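Side-chain contacts in XAC2610 protein (Xanthomonas axonopodis pv. citri, PDB 4QTQ), which probably serves as a calcium-binding immunity protein, inhibiting a peptidoglycan hydrolase toxin delivered by a type IV secretion system: residues V30-Q35 with H92-T97; P51-T56 with E68-D73; K61-E66 with Y125-A130; E105-W110 with K132-N137. One frame throughout, in Å; residues are numbered along the deposited sequence.

Contact 1 (V30-Q35 with H92-T97); sequences VSVHAQ and HSIILT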
loop_
_atom_site.group_PDB
_atom_site.type_symbol
_atom_site.label_atom_id
_atom_site.label_comp_id
_atom_site.label_asym_id
_atom_site.label_seq_id
_atom_site.Cartn_x
_atom_site.Cartn_y
_atom_site.Cartn_z
ATOM N N VAL A 30 0.417 16.391 6.917
ATOM C CA VAL A 30 -0.009 15.973 5.588
ATOM C C VAL A 30 -1.177 16.842 5.143
ATOM O O VAL A 30 -2.158 17.007 5.885
ATOM C CB VAL A 30 -0.457 14.496 5.540
ATOM C CG1 VAL A 30 -0.755 14.091 4.098
ATOM C CG2 VAL A 30 0.603 13.579 6.134
ATOM N N SER A 31 -1.048 17.412 3.949
ATOM C CA SER A 31 -2.127 18.178 3.345
ATOM C C SER A 31 -2.492 17.589 1.995
ATOM O O SER A 31 -1.657 16.999 1.322
ATOM C CB SER A 31 -1.743 19.654 3.199
ATOM O OG SER A 31 -0.652 19.832 2.311
ATOM N N VAL A 32 -3.752 17.749 1.620
ATOM C CA VAL A 32 -4.259 17.289 0.336
ATOM C C VAL A 32 -4.903 18.494 -0.342
ATOM O O VAL A 32 -5.634 19.249 0.301
ATOM C CB VAL A 32 -5.325 16.174 0.494
ATOM C CG1 VAL A 32 -5.812 15.697 -0.874
ATOM C CG2 VAL A 32 -4.779 15.002 1.298
ATOM N N HIS A 33 -4.596 18.678 -1.623
ATOM C CA HIS A 33 -5.203 19.708 -2.439
ATOM C C HIS A 33 -5.778 19.017 -3.685
ATOM O O HIS A 33 -5.022 18.523 -4.525
ATOM C CB HIS A 33 -4.140 20.757 -2.791
ATOM C CG HIS A 33 -3.150 20.994 -1.688
ATOM N ND1 HIS A 33 -3.331 21.958 -0.721
ATOM C CD2 HIS A 33 -1.993 20.361 -1.378
ATOM C CE1 HIS A 33 -2.317 21.924 0.124
ATOM N NE2 HIS A 33 -1.491 20.964 -0.251
ATOM N N ALA A 34 -7.103 18.964 -3.783
ATOM C CA ALA A 34 -7.770 18.273 -4.881
ATOM C C ALA A 34 -9.084 18.947 -5.196
ATOM O O ALA A 34 -9.943 19.070 -4.324
ATOM C CB ALA A 34 -8.018 16.814 -4.523
ATOM N N GLN A 35 -9.230 19.358 -6.450
ATOM C CA GLN A 35 -10.443 19.987 -6.955
ATOM C C GLN A 35 -11.205 18.991 -7.832
ATOM O O GLN A 35 -10.639 18.008 -8.308
ATOM C CB GLN A 35 -10.086 21.215 -7.809
ATOM C CG GLN A 35 -8.943 22.084 -7.288
ATOM C CD GLN A 35 -9.339 22.914 -6.083
ATOM O OE1 GLN A 35 -10.202 23.784 -6.180
ATOM N NE2 GLN A 35 -8.697 22.660 -4.940
ATOM N N HIS A 92 -6.982 2.585 4.404
ATOM C CA HIS A 92 -6.881 4.032 4.580
ATOM C C HIS A 92 -6.468 4.639 3.262
ATOM O O HIS A 92 -5.858 3.963 2.446
ATOM C CB HIS A 92 -5.854 4.389 5.662
ATOM C CG HIS A 92 -6.334 4.143 7.057
ATOM N ND1 HIS A 92 -6.301 2.898 7.648
ATOM C CD2 HIS A 92 -6.851 4.984 7.984
ATOM C CE1 HIS A 92 -6.780 2.980 8.874
ATOM N NE2 HIS A 92 -7.123 4.235 9.102
ATOM N N SER A 93 -6.802 5.914 3.058
ATOM C CA SER A 93 -6.406 6.630 1.832
ATOM C C SER A 93 -4.899 6.950 1.778
ATOM O O SER A 93 -4.272 6.847 0.717
ATOM C CB SER A 93 -7.200 7.930 1.696
ATOM O OG SER A 93 -8.578 7.666 1.533
ATOM N N ILE A 94 -4.328 7.356 2.919
ATOM C CA ILE A 94 -2.943 7.833 2.963
ATOM C C ILE A 94 -2.266 7.268 4.198
ATOM O O ILE A 94 -2.686 7.562 5.322
ATOM C CB ILE A 94 -2.879 9.376 2.996
ATOM C CG1 ILE A 94 -3.368 9.959 1.667
ATOM C CG2 ILE A 94 -1.455 9.858 3.300
ATOM C CD1 ILE A 94 -3.661 11.439 1.722
ATOM N N ILE A 95 -1.233 6.457 3.966
ATOM C CA ILE A 95 -0.535 5.668 5.010
ATOM C C ILE A 95 0.966 6.036 5.116
ATOM O O ILE A 95 1.710 6.003 4.128
ATOM C CB ILE A 95 -0.661 4.160 4.690
ATOM C CG1 ILE A 95 -2.133 3.717 4.774
ATOM C CG2 ILE A 95 0.240 3.299 5.584
ATOM C CD1 ILE A 95 -2.527 2.727 3.695
ATOM N N LEU A 96 1.378 6.390 6.325
ATOM C CA LEU A 96 2.769 6.678 6.686
ATOM C C LEU A 96 3.328 5.495 7.488
ATOM O O LEU A 96 2.834 5.162 8.567
ATOM C CB LEU A 96 2.845 7.954 7.527
ATOM C CG LEU A 96 1.972 9.137 7.115
ATOM C CD1 LEU A 96 2.013 10.215 8.187
ATOM C CD2 LEU A 96 2.425 9.694 5.781
ATOM N N THR A 97 4.344 4.845 6.932
ATOM C CA THR A 97 4.838 3.584 7.448
ATOM C C THR A 97 6.207 3.333 6.826
ATOM O O THR A 97 6.422 3.647 5.652
ATOM C CB THR A 97 3.870 2.427 7.100
ATOM O OG1 THR A 97 4.261 1.244 7.795
ATOM C CG2 THR A 97 3.853 2.135 5.584
#
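The hydrophobic interior of a beta-sandwich is the setting in which V30 and V32, on strand 28-33 of the four-stranded sheet, meet I94 and L96, on strand 94-97 of the mixed sheet. I94 and V30 each touch with two separate branches. I94 CD1 lies against V32 CG2 at 3.8 Å, the nearest approach of the contact, while I94 CG2 sits 4.4 Å from V30 CG1, so one residue serves two valines of the same strand. The extended outer bond of the isoleucine (chi2 166°) carries CD1 far enough to run alongside V32, the two side chains sliding past each other in opposite senses. V30 and L96 behave differently: they reach straight at one another, tip to tip, with V30 CG2 4.2 Å from L96 CD1.

With the strand axes no closer than 10.4 Å, only side chains bridge the gap. The strands run nearly antiparallel, at 153°, and their spacing is that expected of sheets packed face to face; no hydrogen bond passes between the segments. The same valines and isoleucine also have neighbours within the sandwich: F78 of strand 78-80 touches both V30 and I94, V53 of strand 52-56 lies beside the same pair, and I21 adjoins V32.

Just ahead of strand 94-97 the chemistry turns polar. The buried hydroxyl of S93 is hydrogen-bonded to Y71 O and to D73 N, tying the start of this strand to the backbone of strand 70-73.

Contact 2 (P51-T56 with E68-D73); sequences PVVEVT and EALYVD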
loop_
_atom_site.group_PDB
_atom_site.type_symbol
_atom_site.label_atom_id
_atom_site.label_comp_id
_atom_site.label_asym_id
_atom_site.label_seq_id
_atom_site.Cartn_x
_atom_site.Cartn_y
_atom_site.Cartn_z
ATOM N N PRO A 51 -4.512 15.633 -8.236
ATOM C CA PRO A 51 -4.507 15.735 -6.784
ATOM C C PRO A 51 -3.070 15.818 -6.280
ATOM O O PRO A 51 -2.188 15.207 -6.877
ATOM C CB PRO A 51 -5.163 14.426 -6.341
ATOM C CG PRO A 51 -4.793 13.468 -7.410
ATOM C CD PRO A 51 -4.840 14.263 -8.685
ATOM N N VAL A 52 -2.853 16.575 -5.205
ATOM C CA VAL A 52 -1.523 16.737 -4.603
ATOM C C VAL A 52 -1.588 16.311 -3.147
ATOM O O VAL A 52 -2.451 16.770 -2.411
ATOM C CB VAL A 52 -1.040 18.201 -4.663
ATOM C CG1 VAL A 52 0.281 18.370 -3.915
ATOM C CG2 VAL A 52 -0.904 18.656 -6.112
ATOM N N VAL A 53 -0.681 15.425 -2.748
ATOM C CA VAL A 53 -0.518 15.053 -1.352
ATOM C C VAL A 53 0.851 15.570 -0.920
ATOM O O VAL A 53 1.881 15.132 -1.447
ATOM C CB VAL A 53 -0.602 13.533 -1.162
ATOM C CG1 VAL A 53 -0.224 13.139 0.263
ATOM C CG2 VAL A 53 -2.003 13.040 -1.522
ATOM N N GLU A 54 0.851 16.525 0.006
ATOM C CA GLU A 54 2.089 17.130 0.489
ATOM C C GLU A 54 2.398 16.650 1.903
ATOM O O GLU A 54 1.555 16.765 2.794
ATOM C CB GLU A 54 2.002 18.651 0.478
ATOM C CG GLU A 54 3.356 19.314 0.648
ATOM C CD GLU A 54 3.256 20.811 0.783
ATOM O OE1 GLU A 54 2.863 21.294 1.875
ATOM O OE2 GLU A 54 3.602 21.499 -0.202
ATOM N N VAL A 55 3.616 16.131 2.084
ATOM C CA VAL A 55 4.058 15.521 3.345
ATOM C C VAL A 55 5.266 16.293 3.890
ATOM O O VAL A 55 6.266 16.489 3.181
ATOM C CB VAL A 55 4.448 14.039 3.138
ATOM C CG1 VAL A 55 4.859 13.391 4.454
ATOM C CG2 VAL A 55 3.309 13.263 2.488
ATOM N N THR A 56 5.169 16.721 5.144
ATOM C CA THR A 56 6.239 17.438 5.811
ATOM C C THR A 56 6.707 16.647 7.024
ATOM O O THR A 56 6.061 16.668 8.066
ATOM C CB THR A 56 5.775 18.824 6.304
ATOM O OG1 THR A 56 5.127 19.543 5.242
ATOM C CG2 THR A 56 6.969 19.623 6.841
ATOM N N GLU A 68 -1.578 9.583 -9.708
ATOM C CA GLU A 68 -2.427 9.583 -10.911
ATOM C C GLU A 68 -3.898 9.785 -10.531
ATOM O O GLU A 68 -4.671 10.384 -11.272
ATOM C CB GLU A 68 -2.224 8.282 -11.711
ATOM C CG GLU A 68 -2.523 8.423 -13.201
ATOM C CD GLU A 68 -1.832 7.380 -14.071
ATOM O OE1 GLU A 68 -2.502 6.840 -14.977
ATOM O OE2 GLU A 68 -0.624 7.108 -13.868
ATOM N N ALA A 69 -4.279 9.262 -9.369
ATOM C CA ALA A 69 -5.576 9.550 -8.773
ATOM C C ALA A 69 -5.477 9.373 -7.263
ATOM O O ALA A 69 -4.480 8.859 -6.763
ATOM C CB ALA A 69 -6.659 8.648 -9.367
ATOM N N LEU A 70 -6.500 9.835 -6.542
ATOM C CA LEU A 70 -6.556 9.724 -5.081
ATOM C C LEU A 70 -7.997 9.454 -4.631
ATOM O O LEU A 70 -8.930 10.212 -4.975
ATOM C CB LEU A 70 -6.039 11.009 -4.415
ATOM C CG LEU A 70 -6.044 11.038 -2.869
ATOM C CD1 LEU A 70 -5.070 10.035 -2.281
ATOM C CD2 LEU A 70 -5.732 12.428 -2.334
ATOM N N TYR A 71 -8.162 8.370 -3.875
ATOM C CA TYR A 71 -9.426 8.028 -3.241
ATOM C C TYR A 71 -9.355 8.489 -1.806
ATOM O O TYR A 71 -8.609 7.919 -1.012
ATOM C CB TYR A 71 -9.679 6.524 -3.297
ATOM C CG TYR A 71 -10.021 6.034 -4.681
ATOM C CD1 TYR A 71 -9.020 5.748 -5.603
ATOM C CD2 TYR A 71 -11.340 5.848 -5.066
ATOM C CE1 TYR A 71 -9.328 5.319 -6.880
ATOM C CE2 TYR A 71 -11.659 5.403 -6.339
ATOM C CZ TYR A 71 -10.655 5.146 -7.242
ATOM O OH TYR A 71 -10.971 4.704 -8.511
ATOM N N VAL A 72 -10.138 9.523 -1.505
ATOM C CA VAL A 72 -10.197 10.156 -0.183
ATOM C C VAL A 72 -11.397 9.626 0.610
ATOM O O VAL A 72 -12.551 9.981 0.341
ATOM C CB VAL A 72 -10.314 11.695 -0.318
ATOM C CG1 VAL A 72 -10.371 12.367 1.051
ATOM C CG2 VAL A 72 -9.152 12.244 -1.131
ATOM N N ASP A 73 -11.118 8.766 1.577
ATOM C CA ASP A 73 -12.152 8.201 2.425
ATOM C C ASP A 73 -12.205 9.044 3.687
ATOM O O ASP A 73 -11.305 8.981 4.541
ATOM C CB ASP A 73 -11.830 6.738 2.737
ATOM C CG ASP A 73 -12.911 6.051 3.558
ATOM O OD1 ASP A 73 -13.828 6.728 4.094
ATOM O OD2 ASP A 73 -12.822 4.812 3.682
#
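With chi1 at 180° and chi2 at 66°, L70 extends from its strand and then bends its terminal branch, which lets CD2 arrive beside V53 while CB stays at the CB-CG edge of the P51 ring. V53 meets it with CG2, the branch that a chi1 of 172° leaves beside the backbone N. The result belongs to the beta-sandwich core, where strand 52-56 of the four-stranded sheet comes close to strand 70-73, the edge of a small three-stranded sheet.

L70 is used at its base and at one tip. Its CD2 touches V53 CG2 at 3.9 Å, the two side chains crossing at about a right angle. At its base, L70 CB lies 4.0 Å from P51 CB, and here the directions are opposed, so that ring and leucine slide past one another. No hydrogen bond joins the segments, and the side-chain contact is apolar.

Within its own sheet V53 is hydrogen-bonded through its backbone to L65, whereas L70 reaches across to V32 of that same four-stranded sheet. On the other face of strand 70-73 the ring of Y71 stacks with that of W110. The proline ring extends the contact to the backbone before the strand, with P51 CG 4.2 Å from A69 C.

Contact 3 (K61-E66 with Y125-A130); sequences KPIALE and YLFDAA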
loop_
_atom_site.group_PDB
_atom_site.type_symbol
_atom_site.label_atom_id
_atom_site.label_comp_id
_atom_site.label_asym_id
_atom_site.label_seq_id
_atom_site.Cartn_x
_atom_site.Cartn_y
_atom_site.Cartn_z
ATOM N N LYS A 61 12.003 19.846 4.691
ATOM C CA LYS A 61 11.293 20.586 3.685
ATOM C C LYS A 61 10.086 19.749 3.199
ATOM O O LYS A 61 10.210 18.530 2.980
ATOM C CB LYS A 61 12.280 20.864 2.540
ATOM C CG LYS A 61 11.783 21.720 1.395
ATOM C CD LYS A 61 12.971 22.353 0.651
ATOM C CE LYS A 61 12.740 22.417 -0.851
ATOM N NZ LYS A 61 11.441 23.047 -1.214
ATOM N N PRO A 62 8.919 20.389 3.035
ATOM C CA PRO A 62 7.746 19.687 2.491
ATOM C C PRO A 62 8.029 18.971 1.170
ATOM O O PRO A 62 8.773 19.488 0.339
ATOM C CB PRO A 62 6.734 20.819 2.271
ATOM C CG PRO A 62 7.124 21.869 3.261
ATOM C CD PRO A 62 8.618 21.801 3.355
ATOM N N ILE A 63 7.446 17.785 0.999
ATOM C CA ILE A 63 7.561 17.009 -0.235
ATOM C C ILE A 63 6.162 16.826 -0.842
ATOM O O ILE A 63 5.239 16.373 -0.157
ATOM C CB ILE A 63 8.202 15.629 0.043
ATOM C CG1 ILE A 63 9.613 15.815 0.635
ATOM C CG2 ILE A 63 8.246 14.801 -1.230
ATOM C CD1 ILE A 63 10.194 14.586 1.306
ATOM N N ALA A 64 6.010 17.185 -2.115
ATOM C CA ALA A 64 4.727 17.065 -2.824
ATOM C C ALA A 64 4.672 15.790 -3.667
ATOM O O ALA A 64 5.571 15.518 -4.450
ATOM C CB ALA A 64 4.498 18.283 -3.713
ATOM N N LEU A 65 3.615 15.009 -3.499
ATOM C CA LEU A 65 3.386 13.842 -4.323
ATOM C C LEU A 65 2.255 14.166 -5.267
ATOM O O LEU A 65 1.301 14.851 -4.869
ATOM C CB LEU A 65 3.005 12.647 -3.467
ATOM C CG LEU A 65 3.984 12.249 -2.376
ATOM C CD1 LEU A 65 3.372 11.138 -1.552
ATOM C CD2 LEU A 65 5.307 11.814 -2.973
ATOM N N GLU A 66 2.367 13.685 -6.504
ATOM C CA GLU A 66 1.328 13.856 -7.507
ATOM C C GLU A 66 0.838 12.496 -8.033
ATOM O O GLU A 66 1.234 12.072 -9.123
ATOM C CB GLU A 66 1.828 14.723 -8.659
ATOM C CG GLU A 66 2.097 16.176 -8.279
ATOM C CD GLU A 66 3.559 16.484 -7.991
ATOM O OE1 GLU A 66 4.402 15.552 -7.959
ATOM O OE2 GLU A 66 3.867 17.685 -7.804
ATOM N N TYR A 125 5.606 5.118 -2.243
ATOM C CA TYR A 125 6.749 6.030 -2.329
ATOM C C TYR A 125 7.710 5.814 -1.150
ATOM O O TYR A 125 7.330 6.004 0.021
ATOM C CB TYR A 125 6.290 7.497 -2.324
ATOM C CG TYR A 125 5.188 7.835 -3.316
ATOM C CD1 TYR A 125 3.875 7.461 -3.071
ATOM C CD2 TYR A 125 5.459 8.533 -4.487
ATOM C CE1 TYR A 125 2.859 7.755 -3.965
ATOM C CE2 TYR A 125 4.451 8.837 -5.400
ATOM C CZ TYR A 125 3.149 8.435 -5.128
ATOM O OH TYR A 125 2.124 8.727 -5.977
ATOM N N LEU A 126 8.949 5.423 -1.458
ATOM C CA LEU A 126 9.978 5.266 -0.432
ATOM C C LEU A 126 10.754 6.568 -0.245
ATOM O O LEU A 126 11.117 7.242 -1.213
ATOM C CB LEU A 126 10.939 4.130 -0.800
ATOM C CG LEU A 126 10.357 2.722 -0.912
ATOM C CD1 LEU A 126 11.479 1.740 -1.186
ATOM C CD2 LEU A 126 9.610 2.321 0.354
ATOM N N PHE A 127 11.017 6.923 1.005
ATOM C CA PHE A 127 11.865 8.055 1.268
ATOM C C PHE A 127 13.291 7.706 0.849
ATOM O O PHE A 127 13.847 6.705 1.290
ATOM C CB PHE A 127 11.841 8.447 2.744
ATOM C CG PHE A 127 12.526 9.743 3.014
ATOM C CD1 PHE A 127 11.935 10.938 2.632
ATOM C CD2 PHE A 127 13.774 9.775 3.621
ATOM C CE1 PHE A 127 12.572 12.142 2.860
ATOM C CE2 PHE A 127 14.414 10.977 3.859
ATOM C CZ PHE A 127 13.809 12.164 3.487
ATOM N N ASP A 128 13.854 8.519 -0.035
ATOM C CA ASP A 128 15.202 8.300 -0.520
ATOM C C ASP A 128 16.096 9.252 0.251
ATOM O O ASP A 128 16.082 10.457 0.007
ATOM C CB ASP A 128 15.269 8.558 -2.023
ATOM C CG ASP A 128 16.516 7.981 -2.662
ATOM O OD1 ASP A 128 17.632 8.387 -2.274
ATOM O OD2 ASP A 128 16.370 7.124 -3.558
ATOM N N ALA A 129 16.849 8.694 1.198
ATOM C CA ALA A 129 17.678 9.465 2.131
ATOM C C ALA A 129 18.701 10.379 1.441
ATOM O O ALA A 129 19.022 11.459 1.950
ATOM C CB ALA A 129 18.388 8.520 3.093
ATOM N N ALA A 130 19.199 9.934 0.287
ATOM C CA ALA A 130 20.160 10.709 -0.498
ATOM C C ALA A 130 19.501 11.953 -1.068
ATOM O O ALA A 130 19.972 13.072 -0.858
ATOM C CB ALA A 130 20.733 9.855 -1.625
HETATM O O HOH W 1 3.080 9.505 -8.373
#
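L65 and Y125 form the larger half of this contact, and the shape of the leucine decides how. Its CG stands beside the backbone N (chi1 -57°) and the branch is extended beyond it, which spreads both methyls over one face of the tyrosine ring. CD2 makes a CH-pi contact, 4.0 Å from the centroid of the Y125 ring and 28° off its normal; its nearest ring atom is Y125 CD2, at 3.6 Å. The other methyl, L65 CD1, is offset toward the rim, 4.0 Å from Y125 CD1.

F127 is met in the opposite manner. Its CG is swung anti to the backbone N, chi1 -171°, and the ring takes I63 CD1 at its edge, in plane, with CE1 as the atom touched, 3.7 Å away. The two side chains cross at about a right angle. F127 also stacks with H104, close to the bound calcium.

At the far end of the tyrosine, a water lies 2.7 Å from Y125 OH, in the plane of the ring, and donates a weak hydrogen bond to E66 O. Methyls against ring faces and edges thus join strands 63-65 and 121-128 across the two facing sheets of a beta-sandwich.

Contact 4 (E105-W110 with K132-N137); sequences EDVVVW and KTLVFN. With CA (calcium ion), chain B.
V107 and L134 touch across the width of an intervening strand: strands 106-112 and 133-136 both flank strand 121-128 in the mixed sheet of the sandwich, and their side chains meet over it on the inward face. The tight part is small. V107 CG2 faces both methyls of the leucine equally, 3.9 Å from L134 CD1 and 3.9 Å from L134 CD2, the side chains crossing at about a right angle. L134 CD2 also approaches the backbone at D106 CA, 4.3 Å away. L65 of the opposite sheet rests on both V107 and L134.

D106 turns instead to calcium. Both oxygens of its carboxylate hold the ion, OD1 and OD2 each 2.6 Å from the calcium, with water 2 and atoms of D98, N100, D102 and H104 making up seven ligands. This D-x-N-x-D-G loop resembles the calcium loop of EF-hands. Second-shell bonds fix the carboxylate further: I99 N donates to D106 OD2, and F127 N to D106 OD1, which couples the site to the strand between.

Toward solvent the second segment is far looser. K132 is exposed and poorly ordered, and with T133 it faces D128 in a G1 beta bulge; F136 is exposed as well. The segment ends at the buried N137, the N-cap of helix 138-143, where OD1 accepts from L140 N and ND2 donates to N179 O.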
loop_
_atom_site.group_PDB
_atom_site.type_symbol
_atom_site.label_atom_id
_atom_site.label_comp_id
_atom_site.label_asym_id
_atom_site.label_seq_id
_atom_site.Cartn_x
_atom_site.Cartn_y
_atom_site.Cartn_z
ATOM N N GLU A 105 9.867 7.034 7.661
ATOM C CA GLU A 105 8.580 6.659 7.116
ATOM C C GLU A 105 8.551 6.886 5.612
ATOM O O GLU A 105 9.148 7.833 5.080
ATOM C CB GLU A 105 7.419 7.424 7.741
ATOM C CG GLU A 105 6.982 6.909 9.092
ATOM C CD GLU A 105 7.688 7.627 10.205
ATOM O OE1 GLU A 105 8.793 8.168 9.957
ATOM O OE2 GLU A 105 7.138 7.652 11.324
ATOM N N ASP A 106 7.865 5.964 4.956
ATOM C CA ASP A 106 7.550 6.032 3.557
ATOM C C ASP A 106 6.053 6.317 3.447
ATOM O O ASP A 106 5.359 6.429 4.458
ATOM C CB ASP A 106 7.922 4.701 2.917
ATOM C CG ASP A 106 9.337 4.273 3.275
ATOM O OD1 ASP A 106 10.286 5.043 2.982
ATOM O OD2 ASP A 106 9.511 3.185 3.866
ATOM N N VAL A 107 5.545 6.432 2.222
ATOM C CA VAL A 107 4.171 6.855 2.024
ATOM C C VAL A 107 3.458 5.940 1.026
ATOM O O VAL A 107 4.024 5.556 -0.013
ATOM C CB VAL A 107 4.087 8.334 1.568
ATOM C CG1 VAL A 107 2.634 8.764 1.362
ATOM C CG2 VAL A 107 4.771 9.230 2.576
ATOM N N VAL A 108 2.232 5.577 1.384
ATOM C CA VAL A 108 1.393 4.712 0.566
ATOM C C VAL A 108 0.070 5.425 0.345
ATOM O O VAL A 108 -0.568 5.898 1.290
ATOM C CB VAL A 108 1.144 3.343 1.241
ATOM C CG1 VAL A 108 0.238 2.482 0.375
ATOM C CG2 VAL A 108 2.446 2.629 1.532
ATOM N N VAL A 109 -0.345 5.499 -0.909
ATOM C CA VAL A 109 -1.510 6.269 -1.282
ATOM C C VAL A 109 -2.513 5.370 -2.028
ATOM O O VAL A 109 -2.133 4.624 -2.937
ATOM C CB VAL A 109 -1.065 7.472 -2.130
ATOM C CG1 VAL A 109 -2.238 8.153 -2.788
ATOM C CG2 VAL A 109 -0.294 8.468 -1.259
ATOM N N TRP A 110 -3.780 5.422 -1.618
ATOM C CA TRP A 110 -4.836 4.685 -2.305
ATOM C C TRP A 110 -5.137 5.435 -3.587
ATOM O O TRP A 110 -5.843 6.445 -3.572
ATOM C CB TRP A 110 -6.076 4.545 -1.422
ATOM C CG TRP A 110 -7.256 3.886 -2.125
ATOM C CD1 TRP A 110 -7.245 3.239 -3.333
ATOM C CD2 TRP A 110 -8.610 3.814 -1.648
ATOM N NE1 TRP A 110 -8.514 2.800 -3.649
ATOM C CE2 TRP A 110 -9.366 3.121 -2.626
ATOM C CE3 TRP A 110 -9.266 4.292 -0.502
ATOM C CZ2 TRP A 110 -10.728 2.895 -2.491
ATOM C CZ3 TRP A 110 -10.622 4.065 -0.369
ATOM C CH2 TRP A 110 -11.341 3.371 -1.362
ATOM N N LYS A 132 16.668 13.365 -0.323
ATOM C CA LYS A 132 15.717 14.061 0.550
ATOM C C LYS A 132 14.391 14.195 -0.160
ATOM O O LYS A 132 13.829 15.288 -0.260
ATOM C CB LYS A 132 16.216 15.447 0.997
ATOM C CG LYS A 132 17.420 15.402 1.916
ATOM C CD LYS A 132 17.061 14.912 3.309
ATOM C CE LYS A 132 18.285 14.315 3.973
ATOM N NZ LYS A 132 18.010 13.699 5.294
ATOM N N THR A 133 13.894 13.076 -0.671
ATOM C CA THR A 133 12.569 13.069 -1.213
ATOM C C THR A 133 11.945 11.682 -1.184
ATOM O O THR A 133 12.558 10.708 -0.745
ATOM C CB THR A 133 12.558 13.626 -2.640
ATOM O OG1 THR A 133 11.201 13.909 -3.018
ATOM C CG2 THR A 133 13.185 12.636 -3.626
ATOM N N LEU A 134 10.710 11.623 -1.668
ATOM C CA LEU A 134 9.933 10.406 -1.719
ATOM C C LEU A 134 9.916 10.014 -3.172
ATOM O O LEU A 134 9.580 10.834 -4.009
ATOM C CB LEU A 134 8.508 10.684 -1.218
ATOM C CG LEU A 134 8.410 10.790 0.307
ATOM C CD1 LEU A 134 7.245 11.667 0.740
ATOM C CD2 LEU A 134 8.302 9.389 0.896
ATOM N N VAL A 135 10.263 8.761 -3.458
ATOM C CA VAL A 135 10.428 8.268 -4.823
ATOM C C VAL A 135 9.381 7.198 -5.110
ATOM O O VAL A 135 9.268 6.216 -4.385
ATOM C CB VAL A 135 11.868 7.720 -5.002
ATOM C CG1 VAL A 135 12.088 7.165 -6.408
ATOM C CG2 VAL A 135 12.885 8.829 -4.725
ATOM N N PHE A 136 8.587 7.393 -6.155
ATOM C CA PHE A 136 7.596 6.398 -6.530
ATOM C C PHE A 136 8.297 5.064 -6.765
ATOM O O PHE A 136 9.284 5.016 -7.502
ATOM C CB PHE A 136 6.842 6.825 -7.789
ATOM C CG PHE A 136 5.910 5.773 -8.306
ATOM C CD1 PHE A 136 4.644 5.616 -7.752
ATOM C CD2 PHE A 136 6.308 4.906 -9.303
ATOM C CE1 PHE A 136 3.771 4.633 -8.216
ATOM C CE2 PHE A 136 5.440 3.923 -9.775
ATOM C CZ PHE A 136 4.175 3.784 -9.217
ATOM N N ASN A 137 7.786 3.992 -6.158
ATOM C CA ASN A 137 8.371 2.649 -6.317
ATOM C C ASN A 137 7.483 1.751 -7.171
ATOM O O ASN A 137 6.404 1.326 -6.746
ATOM C CB ASN A 137 8.621 1.979 -4.967
ATOM C CG ASN A 137 9.624 0.834 -5.067
ATOM O OD1 ASN A 137 9.298 -0.260 -5.530
ATOM N ND2 ASN A 137 10.864 1.098 -4.667
HETATM CA CA CA B . 11.802 4.033 4.797
HETATM O O HOH W 2 13.219 5.215 3.407
#

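The four contacts lie within the N-terminal sandwich and pair off. Contacts 1 and 2 have centres about 4 Å apart, contacts 3 and 4 about 6 Å, while the centres of contacts 1 and 3, and of 2 and 3, are about 13 Å apart. Along the chain contact 2 is nested inside the loop closed by contact 1, contact 3 crosses each of the others, and contact 4 opens only after contact 1 has closed. Strands 28-33, 52-56 and 63-65 share one sheet, 94-97, 106-112, 121-128 and 133-136 another; contact 2 adds 70-73 of a small third. Through L70 on V109, the apolar interior extends toward the calcium loop between 94-97 and 106-112.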